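PDB 7AJ0: arylsulfatase from Pseudoalteromonas sp. MB47, which probably hydrolyses sulfate esters of fucoidan in an exo-acting manner, as a calcium-containing hexameric enzyme of the sulfatase family. Local coordinates for residues G172-Y177 with G219-K224; D246-F251 with F262-S267; R417-Y422 with L432-Y437. All coordinates share one frame; numbering follows the deposited sequence.

Contact 1: G172-Y177 with G219-K224; sequences GFDYFY and GRKGGK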
loop_
_atom_site.group_PDB
_atom_site.type_symbol
_atom_site.label_atom_id
_atom_site.label_comp_id
_atom_site.label_asym_id
_atom_site.label_seq_id
_atom_site.Cartn_x
_atom_site.Cartn_y
_atom_site.Cartn_z
ATOM N N GLY A 172 36.825 -7.955 33.209
ATOM C CA GLY A 172 37.215 -6.769 33.944
ATOM C C GLY A 172 36.450 -6.522 35.228
ATOM O O GLY A 172 37.028 -6.061 36.217
ATOM N N PHE A 173 35.153 -6.809 35.231
ATOM C CA PHE A 173 34.335 -6.531 36.404
ATOM C C PHE A 173 34.716 -7.455 37.554
ATOM O O PHE A 173 35.055 -8.624 37.348
ATOM C CB PHE A 173 32.851 -6.694 36.075
ATOM C CG PHE A 173 32.330 -5.679 35.097
ATOM C CD1 PHE A 173 32.407 -5.908 33.733
ATOM C CD2 PHE A 173 31.753 -4.499 35.544
ATOM C CE1 PHE A 173 31.924 -4.977 32.831
ATOM C CE2 PHE A 173 31.268 -3.564 34.647
ATOM C CZ PHE A 173 31.352 -3.804 33.289
ATOM N N ASP A 174 34.653 -6.921 38.777
ATOM C CA ASP A 174 34.970 -7.726 39.951
ATOM C C ASP A 174 33.889 -8.759 40.238
ATOM O O ASP A 174 34.187 -9.840 40.756
ATOM C CB ASP A 174 35.154 -6.831 41.179
ATOM C CG ASP A 174 36.339 -5.895 41.055
ATOM O OD1 ASP A 174 37.431 -6.355 40.656
ATOM O OD2 ASP A 174 36.176 -4.696 41.362
ATOM N N TYR A 175 32.635 -8.449 39.918
ATOM C CA TYR A 175 31.514 -9.294 40.303
ATOM C C TYR A 175 30.474 -9.303 39.198
ATOM O O TYR A 175 30.129 -8.248 38.660
ATOM C CB TYR A 175 30.893 -8.795 41.617
ATOM C CG TYR A 175 29.812 -9.688 42.177
ATOM C CD1 TYR A 175 30.090 -10.998 42.536
ATOM C CD2 TYR A 175 28.519 -9.218 42.365
ATOM C CE1 TYR A 175 29.111 -11.820 43.053
ATOM C CE2 TYR A 175 27.532 -10.033 42.886
ATOM C CZ TYR A 175 27.836 -11.332 43.228
ATOM O OH TYR A 175 26.863 -12.153 43.744
ATOM N N PHE A 176 29.983 -10.496 38.863
ATOM C CA PHE A 176 28.856 -10.651 37.957
ATOM C C PHE A 176 27.780 -11.496 38.621
ATOM O O PHE A 176 28.081 -12.471 39.319
ATOM C CB PHE A 176 29.254 -11.309 36.634
ATOM C CG PHE A 176 28.077 -11.716 35.788
ATOM C CD1 PHE A 176 27.157 -10.771 35.362
ATOM C CD2 PHE A 176 27.887 -13.037 35.422
ATOM C CE1 PHE A 176 26.074 -11.133 34.587
ATOM C CE2 PHE A 176 26.803 -13.406 34.646
ATOM C CZ PHE A 176 25.896 -12.451 34.228
ATOM N N TYR A 177 26.525 -11.119 38.397
ATOM C CA TYR A 177 25.391 -11.904 38.874
ATOM C C TYR A 177 24.210 -11.574 37.973
ATOM O O TYR A 177 23.667 -10.469 38.057
ATOM C CB TYR A 177 25.075 -11.587 40.332
ATOM C CG TYR A 177 24.015 -12.490 40.929
ATOM C CD1 TYR A 177 22.691 -12.401 40.523
ATOM C CD2 TYR A 177 24.340 -13.433 41.895
ATOM C CE1 TYR A 177 21.722 -13.226 41.057
ATOM C CE2 TYR A 177 23.374 -14.262 42.439
ATOM C CZ TYR A 177 22.069 -14.151 42.016
ATOM O OH TYR A 177 21.100 -14.968 42.546
ATOM N N GLY A 219 29.505 -15.009 39.465
ATOM C CA GLY A 219 30.926 -15.104 39.197
ATOM C C GLY A 219 31.739 -13.967 39.776
ATOM O O GLY A 219 31.320 -12.807 39.734
ATOM N N ARG A 220 32.908 -14.294 40.326
ATOM C CA ARG A 220 33.841 -13.308 40.844
ATOM C C ARG A 220 35.120 -13.340 40.018
ATOM O O ARG A 220 35.527 -14.394 39.515
ATOM C CB ARG A 220 34.182 -13.564 42.316
ATOM C CG ARG A 220 32.976 -13.620 43.225
ATOM C CD ARG A 220 33.377 -13.646 44.691
ATOM N NE ARG A 220 32.205 -13.640 45.562
ATOM C CZ ARG A 220 31.476 -12.560 45.834
ATOM N NH1 ARG A 220 31.791 -11.388 45.301
ATOM N NH2 ARG A 220 30.425 -12.654 46.638
ATOM N N LYS A 221 35.748 -12.177 39.884
ATOM C CA LYS A 221 37.038 -12.087 39.214
ATOM C C LYS A 221 38.006 -13.100 39.809
ATOM O O LYS A 221 38.242 -13.112 41.022
ATOM C CB LYS A 221 37.589 -10.669 39.347
ATOM C CG LYS A 221 38.911 -10.441 38.643
ATOM C CD LYS A 221 39.350 -8.984 38.748
ATOM C CE LYS A 221 38.538 -8.080 37.827
ATOM N NZ LYS A 221 38.875 -6.641 38.016
ATOM N N GLY A 222 38.549 -13.962 38.952
ATOM C CA GLY A 222 39.476 -14.988 39.377
ATOM C C GLY A 222 38.848 -16.299 39.790
ATOM O O GLY A 222 39.583 -17.245 40.105
ATOM N N GLY A 223 37.521 -16.393 39.794
ATOM C CA GLY A 223 36.854 -17.600 40.235
ATOM C C GLY A 223 36.045 -18.282 39.154
ATOM O O GLY A 223 36.150 -17.938 37.973
ATOM N N LYS A 224 35.223 -19.247 39.553
ATOM C CA LYS A 224 34.442 -20.052 38.630
ATOM C C LYS A 224 33.016 -19.523 38.519
ATOM O O LYS A 224 32.529 -18.782 39.377
ATOM C CB LYS A 224 34.411 -21.513 39.088
ATOM C CG LYS A 224 35.764 -22.208 39.091
ATOM C CD LYS A 224 36.274 -22.458 37.677
ATOM C CE LYS A 224 37.257 -21.387 37.225
ATOM N NZ LYS A 224 37.661 -21.579 35.801
#
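Strand 175-177 runs antiparallel to the end of strand 215-220, with Phe-176 and Gly-219 as a hydrogen-bonded pair and Tyr-175 opposite Arg-220 as a non-hydrogen-bonded one. This pairing lies in the large mixed sheet of the sulfatase fold, where strand 175-177 also runs parallel to strand 151-155. Phe-176 N reaches Gly-219 O at 2.8 Å, nearly along the C=O axis, and Gly-219 N returns a bond to Phe-176 O. Two residues along, Lys-221 N donates to Asp-174 O at 2.9 Å. A type II beta turn from Arg-220 to Gly-223 leads the chain away.

Lys-221 has CG anti to its backbone N and bends at chi3 (-75°). This bend brings NZ to two oxygens. Lys-221 NZ hydrogen-bonds to Gly-172 O at 2.6 Å and forms a salt bridge with Asp-174 OD1 at 3.0 Å, from above the carboxylate plane. Asp-174 OD2 is held by Ser-146 OG and Thr-152 N. An alanine here would remove the salt bridge and the bonds to Ser-146 and Thr-152, and would probably leave the tip of Lys-221 less firmly placed. On the sheet face of Tyr-175, the Arg-220 chain extends past the ring edge. Its guanidinium plane is 22° from the ring plane. Tyr-175 CE1 lies over one guanidinium face, offset toward the rim, and Arg-220 NH1 is 3.3 Å from Tyr-175 CD1.

Contact 2: D246-F251 with F262-S267; sequences DESVKF and FYLIHS
This is a buried helix-on-sheet contact in the alpha/beta core of the sulfatase fold. Helix 240-258 packs on strand 262-267, which follows it in the chain and lies between the parallel strands 53-59 and 151-155. The two segments run nearly antiparallel, at 171°, and their axes come within 10.0 Å. Ser-248, Phe-251, Leu-264 and His-266 carry most of the contact. The side chain of His-266 is about 14 Å from the calcium ion.

Ser-248 starts toward the strand with OG anti to its carbonyl carbon. Ser-248 OG meets the His-266 ring at its edge, in the ring plane, and hydrogen-bonds to His-266 ND1 at 2.7 Å. His-266 has CG anti to its backbone N (chi1 -174°), which carries the ring out from the strand to the helix. Leu-264 lies beside this bond. The Leu-264 CD2 methyl is 3.6 Å from Ser-248 OG and also touches Ser-248 CB, so an apolar branch packs against the polar pair.

One helical turn further on, Phe-251 also has CG anti to the backbone N. Its ring reaches down to the start of the strand, and Phe-251 CE2 lies 4.0 Å from Phe-262 CB. Phe-251 CE2 is also 4.3 Å from Leu-264 CB. The Phe-262 ring itself turns away, toward Ala-255 of helix 240-258 and Leu-309 of helix 290-311. Ile-155 of strand 151-155 touches both Ser-248 and Leu-264.

Apolar packing thus fills the Phe-251 end, and a single side-chain hydrogen bond marks the other. It helps to set the ring rotation of His-266, together with the edge-to-face ring of Phe-268. Ser-248 OG and His-266 ND1 are buried polar atoms that satisfy each other within apolar packing.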
loop_
_atom_site.group_PDB
_atom_site.type_symbol
_atom_site.label_atom_id
_atom_site.label_comp_id
_atom_site.label_asym_id
_atom_site.label_seq_id
_atom_site.Cartn_x
_atom_site.Cartn_y
_atom_site.Cartn_z
ATOM N N ASP A 246 18.172 -7.663 45.207
ATOM C CA ASP A 246 18.841 -8.085 46.432
ATOM C C ASP A 246 20.355 -8.102 46.260
ATOM O O ASP A 246 21.094 -7.694 47.162
ATOM C CB ASP A 246 18.341 -9.468 46.854
ATOM C CG ASP A 246 16.902 -9.452 47.342
ATOM O OD1 ASP A 246 16.416 -8.372 47.739
ATOM O OD2 ASP A 246 16.261 -10.525 47.338
ATOM N N GLU A 247 20.837 -8.574 45.107
ATOM C CA GLU A 247 22.278 -8.683 44.904
ATOM C C GLU A 247 22.927 -7.312 44.760
ATOM O O GLU A 247 24.044 -7.097 45.244
ATOM C CB GLU A 247 22.571 -9.550 43.681
ATOM C CG GLU A 247 22.356 -11.038 43.913
ATOM C CD GLU A 247 23.368 -11.633 44.880
ATOM O OE1 GLU A 247 24.501 -11.112 44.960
ATOM O OE2 GLU A 247 23.026 -12.624 45.562
ATOM N N SER A 248 22.251 -6.373 44.093
ATOM C CA SER A 248 22.787 -5.018 44.002
ATOM C C SER A 248 22.801 -4.333 45.364
ATOM O O SER A 248 23.704 -3.538 45.647
ATOM C CB SER A 248 21.977 -4.193 43.005
ATOM O OG SER A 248 22.324 -4.528 41.673
ATOM N N VAL A 249 21.814 -4.623 46.213
ATOM C CA VAL A 249 21.825 -4.085 47.571
ATOM C C VAL A 249 23.023 -4.630 48.340
ATOM O O VAL A 249 23.761 -3.879 48.986
ATOM C CB VAL A 249 20.500 -4.404 48.284
ATOM C CG1 VAL A 249 20.621 -4.132 49.777
ATOM C CG2 VAL A 249 19.363 -3.590 47.683
ATOM N N LYS A 250 23.237 -5.946 48.276
ATOM C CA LYS A 250 24.397 -6.530 48.944
ATOM C C LYS A 250 25.694 -5.920 48.425
ATOM O O LYS A 250 26.609 -5.634 49.205
ATOM C CB LYS A 250 24.407 -8.047 48.755
ATOM C CG LYS A 250 23.318 -8.783 49.525
ATOM C CD LYS A 250 23.420 -10.292 49.327
ATOM C CE LYS A 250 22.323 -11.032 50.084
ATOM N NZ LYS A 250 22.360 -12.506 49.850
ATOM N N PHE A 251 25.785 -5.698 47.112
ATOM C CA PHE A 251 27.019 -5.176 46.533
ATOM C C PHE A 251 27.295 -3.753 47.004
ATOM O O PHE A 251 28.413 -3.432 47.422
ATOM C CB PHE A 251 26.946 -5.229 45.006
ATOM C CG PHE A 251 28.183 -4.719 44.328
ATOM C CD1 PHE A 251 29.304 -5.524 44.212
ATOM C CD2 PHE A 251 28.231 -3.433 43.818
ATOM C CE1 PHE A 251 30.449 -5.057 43.600
ATOM C CE2 PHE A 251 29.372 -2.959 43.200
ATOM C CZ PHE A 251 30.483 -3.774 43.090
ATOM N N PHE A 262 32.265 2.434 44.179
ATOM C CA PHE A 262 31.649 1.349 43.433
ATOM C C PHE A 262 31.205 1.846 42.063
ATOM O O PHE A 262 30.811 3.004 41.896
ATOM C CB PHE A 262 30.457 0.741 44.197
ATOM C CG PHE A 262 29.229 1.612 44.237
ATOM C CD1 PHE A 262 28.365 1.676 43.153
ATOM C CD2 PHE A 262 28.920 2.340 45.374
ATOM C CE1 PHE A 262 27.238 2.469 43.190
ATOM C CE2 PHE A 262 27.788 3.133 45.420
ATOM C CZ PHE A 262 26.946 3.197 44.326
ATOM N N TYR A 263 31.304 0.959 41.079
ATOM C CA TYR A 263 30.738 1.171 39.753
ATOM C C TYR A 263 29.815 -0.010 39.480
ATOM O O TYR A 263 30.285 -1.139 39.303
ATOM C CB TYR A 263 31.818 1.283 38.683
ATOM C CG TYR A 263 31.259 1.653 37.328
ATOM C CD1 TYR A 263 30.653 0.699 36.523
ATOM C CD2 TYR A 263 31.323 2.958 36.860
ATOM C CE1 TYR A 263 30.131 1.031 35.291
ATOM C CE2 TYR A 263 30.805 3.302 35.626
ATOM C CZ TYR A 263 30.210 2.332 34.845
ATOM O OH TYR A 263 29.691 2.660 33.614
ATOM N N LEU A 264 28.511 0.248 39.451
ATOM C CA LEU A 264 27.507 -0.797 39.312
ATOM C C LEU A 264 26.644 -0.514 38.094
ATOM O O LEU A 264 26.062 0.569 37.978
ATOM C CB LEU A 264 26.633 -0.888 40.567
ATOM C CG LEU A 264 25.414 -1.803 40.442
ATOM C CD1 LEU A 264 25.841 -3.224 40.111
ATOM C CD2 LEU A 264 24.583 -1.779 41.714
ATOM N N ILE A 265 26.558 -1.493 37.197
ATOM C CA ILE A 265 25.561 -1.510 36.132
ATOM C C ILE A 265 24.467 -2.473 36.591
ATOM O O ILE A 265 24.646 -3.691 36.567
ATOM C CB ILE A 265 26.153 -1.934 34.793
ATOM C CG1 ILE A 265 27.139 -0.884 34.287
ATOM C CG2 ILE A 265 25.035 -2.161 33.774
ATOM C CD1 ILE A 265 27.926 -1.318 33.067
ATOM N N HIS A 266 23.327 -1.926 37.011
ATOM C CA HIS A 266 22.159 -2.733 37.349
ATOM C C HIS A 266 21.318 -2.885 36.086
ATOM O O HIS A 266 20.649 -1.939 35.659
ATOM C CB HIS A 266 21.348 -2.100 38.471
ATOM C CG HIS A 266 20.228 -2.965 38.955
ATOM N ND1 HIS A 266 20.388 -3.895 39.960
ATOM C CD2 HIS A 266 18.938 -3.061 38.555
ATOM C CE1 HIS A 266 19.240 -4.516 40.169
ATOM N NE2 HIS A 266 18.345 -4.028 39.329
ATOM N N SER A 267 21.351 -4.073 35.496
ATOM C CA SER A 267 20.767 -4.338 34.184
ATOM C C SER A 267 19.492 -5.153 34.376
ATOM O O SER A 267 19.523 -6.382 34.417
ATOM C CB SER A 267 21.791 -5.065 33.299
ATOM O OG SER A 267 21.235 -5.450 32.055
#

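Contact 3: R417-Y422 with L432-Y437; sequences RRQVVY and LRWLDY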
loop_
_atom_site.group_PDB
_atom_site.type_symbol
_atom_site.label_atom_id
_atom_site.label_comp_id
_atom_site.label_asym_id
_atom_site.label_seq_id
_atom_site.Cartn_x
_atom_site.Cartn_y
_atom_site.Cartn_z
ATOM N N ARG A 417 29.051 17.933 24.131
ATOM C CA ARG A 417 30.338 17.813 23.462
ATOM C C ARG A 417 30.283 16.899 22.246
ATOM O O ARG A 417 31.284 16.786 21.529
ATOM C CB ARG A 417 31.401 17.293 24.441
ATOM C CG ARG A 417 31.561 18.164 25.676
ATOM C CD ARG A 417 32.792 17.796 26.500
ATOM N NE ARG A 417 34.032 17.983 25.752
ATOM C CZ ARG A 417 34.973 17.053 25.594
ATOM N NH1 ARG A 417 34.842 15.851 26.141
ATOM N NH2 ARG A 417 36.057 17.335 24.890
ATOM N N ARG A 418 29.147 16.255 21.995
ATOM C CA ARG A 418 28.982 15.359 20.858
ATOM C C ARG A 418 28.329 16.118 19.713
ATOM O O ARG A 418 27.284 16.752 19.894
ATOM C CB ARG A 418 28.138 14.140 21.232
ATOM C CG ARG A 418 27.790 13.243 20.054
ATOM C CD ARG A 418 27.108 11.957 20.504
ATOM N NE ARG A 418 28.037 11.035 21.154
ATOM C CZ ARG A 418 28.870 10.228 20.504
ATOM N NH1 ARG A 418 29.677 9.425 21.181
ATOM N NH2 ARG A 418 28.902 10.227 19.179
ATOM N N GLN A 419 28.946 16.045 18.536
ATOM C CA GLN A 419 28.454 16.754 17.366
ATOM C C GLN A 419 27.561 15.892 16.489
ATOM O O GLN A 419 26.650 16.420 15.841
ATOM C CB GLN A 419 29.639 17.265 16.542
ATOM C CG GLN A 419 29.274 18.294 15.497
ATOM C CD GLN A 419 30.494 18.892 14.824
ATOM O OE1 GLN A 419 30.556 20.099 14.592
ATOM N NE2 GLN A 419 31.471 18.048 14.506
ATOM N N VAL A 420 27.794 14.582 16.452
ATOM C CA VAL A 420 27.074 13.691 15.554
ATOM C C VAL A 420 26.857 12.351 16.241
ATOM O O VAL A 420 27.691 11.889 17.025
ATOM C CB VAL A 420 27.832 13.486 14.219
ATOM C CG1 VAL A 420 27.066 12.535 13.314
ATOM C CG2 VAL A 420 28.075 14.816 13.520
ATOM N N VAL A 421 25.718 11.732 15.945
ATOM C CA VAL A 421 25.430 10.359 16.339
ATOM C C VAL A 421 25.411 9.520 15.071
ATOM O O VAL A 421 24.716 9.861 14.107
ATOM C CB VAL A 421 24.095 10.245 17.092
ATOM C CG1 VAL A 421 23.764 8.786 17.374
ATOM C CG2 VAL A 421 24.152 11.036 18.388
ATOM N N TYR A 422 26.185 8.440 15.064
ATOM C CA TYR A 422 26.260 7.536 13.925
ATOM C C TYR A 422 25.485 6.266 14.239
ATOM O O TYR A 422 25.681 5.654 15.295
ATOM C CB TYR A 422 27.713 7.209 13.585
ATOM C CG TYR A 422 28.501 8.430 13.186
ATOM C CD1 TYR A 422 28.422 8.938 11.898
ATOM C CD2 TYR A 422 29.312 9.084 14.101
ATOM C CE1 TYR A 422 29.132 10.059 11.531
ATOM C CE2 TYR A 422 30.031 10.202 13.743
ATOM C CZ TYR A 422 29.936 10.687 12.457
ATOM O OH TYR A 422 30.648 11.806 12.093
ATOM N N LEU A 432 22.791 9.014 10.320
ATOM C CA LEU A 432 23.453 9.827 11.328
ATOM C C LEU A 432 22.513 10.957 11.717
ATOM O O LEU A 432 21.568 11.282 10.994
ATOM C CB LEU A 432 24.789 10.385 10.827
ATOM C CG LEU A 432 24.768 11.344 9.636
ATOM C CD1 LEU A 432 24.487 12.779 10.055
ATOM C CD2 LEU A 432 26.088 11.256 8.875
ATOM N N ARG A 433 22.774 11.546 12.882
ATOM C CA ARG A 433 22.083 12.751 13.310
ATOM C C ARG A 433 23.104 13.850 13.564
ATOM O O ARG A 433 24.127 13.620 14.217
ATOM C CB ARG A 433 21.246 12.543 14.573
ATOM C CG ARG A 433 20.598 13.848 15.027
ATOM C CD ARG A 433 19.655 13.688 16.196
ATOM N NE ARG A 433 19.266 14.998 16.713
ATOM C CZ ARG A 433 18.405 15.194 17.705
ATOM N NH1 ARG A 433 17.826 14.160 18.294
ATOM N NH2 ARG A 433 18.122 16.426 18.104
ATOM N N TRP A 434 22.801 15.047 13.071
ATOM C CA TRP A 434 23.664 16.214 13.225
ATOM C C TRP A 434 22.761 17.407 13.482
ATOM O O TRP A 434 21.850 17.680 12.692
ATOM C CB TRP A 434 24.529 16.415 11.983
ATOM C CG TRP A 434 25.217 17.731 11.934
ATOM C CD1 TRP A 434 25.967 18.301 12.918
ATOM C CD2 TRP A 434 25.234 18.644 10.833
ATOM N NE1 TRP A 434 26.441 19.519 12.502
ATOM C CE2 TRP A 434 26.007 19.754 11.225
ATOM C CE3 TRP A 434 24.668 18.633 9.556
ATOM C CZ2 TRP A 434 26.229 20.841 10.386
ATOM C CZ3 TRP A 434 24.889 19.714 8.725
ATOM C CH2 TRP A 434 25.664 20.803 9.143
ATOM N N LEU A 435 23.006 18.111 14.584
ATOM C CA LEU A 435 22.119 19.183 15.044
ATOM C C LEU A 435 20.769 18.515 15.300
ATOM O O LEU A 435 20.712 17.527 16.049
ATOM C CB LEU A 435 22.113 20.324 14.040
ATOM C CG LEU A 435 23.473 20.953 13.727
ATOM C CD1 LEU A 435 23.399 21.835 12.482
ATOM C CD2 LEU A 435 23.979 21.752 14.921
ATOM N N ASP A 436 19.680 18.990 14.703
ATOM C CA ASP A 436 18.370 18.371 14.846
ATOM C C ASP A 436 17.908 17.737 13.538
ATOM O O ASP A 436 16.708 17.623 13.283
ATOM C CB ASP A 436 17.361 19.405 15.344
ATOM C CG ASP A 436 17.776 20.033 16.667
ATOM O OD1 ASP A 436 18.314 19.308 17.533
ATOM O OD2 ASP A 436 17.572 21.252 16.842
ATOM N N TYR A 437 18.859 17.307 12.709
ATOM C CA TYR A 437 18.575 16.739 11.398
ATOM C C TYR A 437 18.975 15.271 11.373
ATOM O O TYR A 437 20.100 14.919 11.742
ATOM C CB TYR A 437 19.312 17.512 10.302
ATOM C CG TYR A 437 18.962 18.982 10.282
ATOM C CD1 TYR A 437 17.886 19.448 9.538
ATOM C CD2 TYR A 437 19.695 19.901 11.020
ATOM C CE1 TYR A 437 17.556 20.788 9.525
ATOM C CE2 TYR A 437 19.373 21.242 11.011
ATOM C CZ TYR A 437 18.304 21.680 10.261
ATOM O OH TYR A 437 17.978 23.017 10.253
HETATM O O HOH W 1 27.936 21.470 14.219
#
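Leu-432, Arg-433 and Trp-434 lose the most surface here, all three on strand 428-434, beside strand 420-425; Leu-432 and Trp-434 point to one face of the sheet and Arg-433 to the other. Segments 420-422 and 432-434 run antiparallel at 174°, with a closest axis approach of 4.6 Å. In the hydrogen-bonded pair, Val-421 N donates to Arg-433 O at 3.0 Å, and Arg-433 N donates to Val-421 O at 2.8 Å. Both donors lie in the carbonyl planes.

The Arg-433 side chain is extended throughout and leads away from strand 420-425. The type II' beta turn from Trp-434 to Tyr-437 brings Leu-435 O and Asp-436 to the guanidinium edge. Arg-433 NE donates to Leu-435 O, and Arg-433 NH2 makes a salt bridge to Asp-436 OD1 at 2.9 Å, using the anti lone pair of that oxygen. NH1 goes to Tyr-97 OH, so each of the three nitrogens has a partner, and these bonds fix the group's orientation.

Leu-432 has CG in the crowded position between N and the carbonyl carbon (chi1 63°). Leu-432 CB touches Val-420 CG1 at 4.0 Å and Tyr-422 CD1 at 4.1 Å. Val-420 CG1 sits over one face of the Tyr-422 ring. Phe-495 of helix 489-505 touches Val-420 and Tyr-422.

Trp-434 has CG anti to its backbone N and lies alongside Gln-419. Trp-434 CD1 is 3.5 Å from Gln-419 O, which lies in the ring plane. The amide of Gln-419 stands nearly perpendicular to the indole, at 87°. A water accepts from Trp-434 NE1 and donates to Gln-419 OE1, which also takes a bond from Asp-16 N. The whole is a beta hairpin at the edge of the four-stranded antiparallel sheet, packed against helix 489-505.

How the contacts relate
Contacts 1 and 2 share the large mixed sheet. Their centres are 13 Å apart, and they touch where Tyr-175 OH probably hydrogen-bonds to Glu-247 OE1. Contact 2 is wholly buried between helix and sheet, and it relies on apolar packing and one side-chain bond. Contact 1 pairs strands farther out in that sheet. Arg-220 and Lys-221 are its exposed residues, though five of its eight touching residues are buried. Contact 3 belongs to the smaller four-stranded sheet, across the centre of the chain and about 32 Å from contact 2, centre to centre. Also largely buried, it combines backbone pairing, apolar packing and a water bridge, and its Leu-435 and Tyr-437 meet the second subunit.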